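Local coordinates for protein histidine kinase (Paraburkholderia phymatum, PDB 6NB0) that probably transfers the terminal phosphate of ATP to a protein histidine, acting as the sensor kinase of a bacterial phosphorelay, at residues L128-F133 against E259-A264. Residues are numbered along the deposited sequence; the frame is centred on the assembly and turned at random.
Sequences LKRAPF and EAHDGA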
ATOM      1  N   LEU A 128      10.133  13.884   5.793  1.00 52.40           N
ATOM      2  CA  LEU A 128       9.458  14.960   6.502  1.00 68.21           C
ATOM      3  C   LEU A 128       9.380  14.734   8.001  1.00 72.06           C
ATOM      4  O   LEU A 128       9.272  15.711   8.750  1.00 73.32           O
ATOM      5  CB  LEU A 128       8.044  15.155   5.940  1.00 64.62           C
ATOM      6  N   LYS A 129       9.447  13.486   8.460  1.00 61.99           N
ATOM      7  CA  LYS A 129       9.260  13.178   9.876  1.00 55.37           C
ATOM      8  C   LYS A 129      10.548  12.585  10.433  1.00 44.71           C
ATOM      9  O   LYS A 129      10.833  11.421  10.205  1.00 44.81           O
ATOM     10  CB  LYS A 129       8.085  12.220  10.066  1.00 56.84           C
ATOM     11  CG  LYS A 129       6.784  12.724   9.462  1.00 66.08           C
ATOM     12  CD  LYS A 129       5.770  11.595   9.293  1.00 72.10           C
ATOM     13  CE  LYS A 129       5.206  11.134  10.622  1.00 77.92           C
ATOM     14  NZ  LYS A 129       4.338   9.937  10.438  1.00 87.84           N
ATOM     15  N   ARG A 130      11.347  13.382  11.132  1.00 50.93           N
ATOM     16  CA  ARG A 130      12.482  12.898  11.908  0.50 52.02           C
ATOM     17  C   ARG A 130      12.273  13.338  13.347  1.00 50.67           C
ATOM     18  O   ARG A 130      11.951  14.500  13.583  1.00 47.91           O
ATOM     19  CB  ARG A 130      13.806  13.465  11.383  0.50 52.27           C
ATOM     20  CG  ARG A 130      14.085  13.184   9.920  0.50 48.78           C
ATOM     21  CD  ARG A 130      14.418  11.725   9.707  0.50 43.16           C
ATOM     22  NE  ARG A 130      14.712  11.437   8.310  0.50 43.16           N
ATOM     23  CZ  ARG A 130      13.793  11.196   7.381  0.50 50.45           C
ATOM     24  NH1 ARG A 130      12.506  11.208   7.695  0.50 34.98           N
ATOM     25  NH2 ARG A 130      14.164  10.939   6.134  0.50 58.78           N
ATOM     26  N   ALA A 131      12.430  12.422  14.302  1.00 48.34           N
ATOM     27  CA  ALA A 131      12.316  12.793  15.706  1.00 45.63           C
ATOM     28  C   ALA A 131      13.092  11.768  16.533  1.00 37.03           C
ATOM     29  O   ALA A 131      13.157  10.600  16.150  1.00 36.84           O
ATOM     30  CB  ALA A 131      10.855  12.862  16.178  1.00 45.79           C
ATOM     31  N   PRO A 132      13.689  12.193  17.649  1.00 35.50           N
ATOM     32  CA  PRO A 132      14.545  11.260  18.406  1.00 35.93           C
ATOM     33  C   PRO A 132      13.710  10.176  19.069  1.00 32.10           C
ATOM     34  O   PRO A 132      12.622  10.438  19.584  1.00 36.68           O
ATOM     35  CB  PRO A 132      15.237  12.161  19.445  1.00 36.27           C
ATOM     36  CG  PRO A 132      14.460  13.408  19.501  1.00 43.21           C
ATOM     37  CD  PRO A 132      13.710  13.558  18.187  1.00 38.68           C
ATOM     38  N   PHE A 133      14.230   8.952  19.058  1.00 30.42           N
ATOM     39  CA  PHE A 133      13.559   7.836  19.709  1.00 37.91           C
ATOM     40  C   PHE A 133      14.610   6.837  20.162  1.00 36.67           C
ATOM     41  O   PHE A 133      15.733   6.801  19.645  1.00 34.31           O
ATOM     42  CB  PHE A 133      12.539   7.134  18.778  1.00 29.38           C
ATOM     43  CG  PHE A 133      13.185   6.426  17.628  1.00 31.55           C
ATOM     44  CD1 PHE A 133      13.562   5.091  17.738  1.00 31.85           C
ATOM     45  CD2 PHE A 133      13.456   7.105  16.447  1.00 32.70           C
ATOM     46  CE1 PHE A 133      14.189   4.437  16.693  1.00 31.74           C
ATOM     47  CE2 PHE A 133      14.091   6.455  15.383  1.00 29.08           C
ATOM     48  CZ  PHE A 133      14.448   5.128  15.503  1.00 29.21           C
ATOM     49  N   GLU A 259      17.460   4.379   2.001  1.00 30.07           N
ATOM     50  CA  GLU A 259      18.018   5.452   1.199  1.00 34.46           C
ATOM     51  C   GLU A 259      17.445   6.801   1.605  1.00 40.59           C
ATOM     52  O   GLU A 259      18.140   7.811   1.505  1.00 36.03           O
ATOM     53  CB  GLU A 259      17.794   5.179  -0.287  1.00 39.69           C
ATOM     54  CG  GLU A 259      18.596   3.948  -0.730  1.00 39.55           C
ATOM     55  CD  GLU A 259      18.396   3.571  -2.182  1.00 48.43           C
ATOM     56  OE1 GLU A 259      17.575   4.224  -2.870  1.00 41.25           O
ATOM     57  OE2 GLU A 259      19.074   2.612  -2.625  1.00 48.07           O
ATOM     58  N   ALA A 260      16.207   6.825   2.104  1.00 33.37           N
ATOM     59  CA  ALA A 260      15.620   8.070   2.590  1.00 35.18           C
ATOM     60  C   ALA A 260      16.329   8.569   3.846  1.00 31.66           C
ATOM     61  O   ALA A 260      16.350   9.781   4.105  1.00 35.97           O
ATOM     62  CB  ALA A 260      14.128   7.862   2.868  1.00 33.40           C
ATOM     63  N   HIS A 261      16.915   7.657   4.630  1.00 40.22           N
ATOM     64  CA  HIS A 261      17.752   8.022   5.768  1.00 41.04           C
ATOM     65  C   HIS A 261      19.236   8.121   5.395  1.00 43.40           C
ATOM     66  O   HIS A 261      20.094   7.888   6.250  1.00 42.91           O
ATOM     67  CB  HIS A 261      17.563   7.024   6.920  1.00 37.47           C
ATOM     68  CG  HIS A 261      16.252   7.160   7.642  1.00 37.97           C
ATOM     69  ND1 HIS A 261      15.096   6.551   7.205  1.00 44.62           N
ATOM     70  CD2 HIS A 261      15.921   7.824   8.777  1.00 43.42           C
ATOM     71  CE1 HIS A 261      14.104   6.846   8.031  1.00 44.25           C
ATOM     72  NE2 HIS A 261      14.582   7.611   8.998  1.00 44.81           N
ATOM     73  N   ASP A 262      19.555   8.464   4.141  1.00 45.31           N
ATOM     74  CA  ASP A 262      20.944   8.601   3.687  1.00 47.00           C
ATOM     75  C   ASP A 262      21.749   7.337   3.990  1.00 47.45           C
ATOM     76  O   ASP A 262      22.907   7.394   4.409  1.00 46.82           O
ATOM     77  CB  ASP A 262      21.604   9.826   4.311  1.00 51.17           C
ATOM     78  CG  ASP A 262      20.906  11.121   3.932  1.00 73.69           C
ATOM     79  OD1 ASP A 262      20.228  11.140   2.885  1.00 71.72           O
ATOM     80  OD2 ASP A 262      21.042  12.115   4.677  1.00 82.21           O
ATOM     81  N   GLY A 263      21.123   6.182   3.779  1.00 38.57           N
ATOM     82  CA  GLY A 263      21.702   4.891   4.089  1.00 36.97           C
ATOM     83  C   GLY A 263      21.700   3.991   2.868  1.00 36.53           C
ATOM     84  O   GLY A 263      21.741   4.453   1.728  1.00 39.62           O
ATOM     85  N   ALA A 264      21.626   2.687   3.123  1.00 31.35           N
ATOM     86  CA  ALA A 264      21.767   1.737   2.033  1.00 36.68           C
ATOM     87  C   ALA A 264      21.155   0.417   2.458  1.00 34.74           C
ATOM     88  O   ALA A 264      21.047   0.121   3.654  1.00 32.61           O
ATOM     89  CB  ALA A 264      23.241   1.535   1.644  1.00 39.98           C
TER
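Arg130 stacks its guanidinium on the imidazole of His261, joining the lead-in to strand 131-134 to the C-terminal end of helix 252-260. The two groups lie nearly flat on each other. Their centres are 4.3 Å apart and their planes differ by 23°. The overlap is offset, with Arg130 NE 3.8 Å from His261 CD2. The arginine chain bends at chi2 (-72°), which carries the guanidinium across to the ring. Its NH2 gives a weak, bent hydrogen bond to Ala260 O at 3.2 Å, close to the guanidinium plane. NH2 also bonds to Leu126 O. NH1 turns back to Lys129 O, 3.0 Å away, and reaches it from above the carbonyl plane. In this conformer, one of two modelled, three main-chain carbonyls orient the guanidinium, one of them weakly bound. The partial negative charge at the carbonyl end of the helix would probably favour the guanidinium charge here. The helix stops in a Schellman motif: Asp262, with positive phi, is the C-prime residue, and Asp262 N bonds to Glu259 O at 3.1 Å. The chain then enters strand 264-267, outermost within this chain in a mixed sheet consistent with the catalytic and ATP-binding domain of histidine kinases. His261 is buried and held at both ring nitrogens. ND1 bonds to Val257 O in the helix, and NE2 to Asp172 N just after strand 168-171.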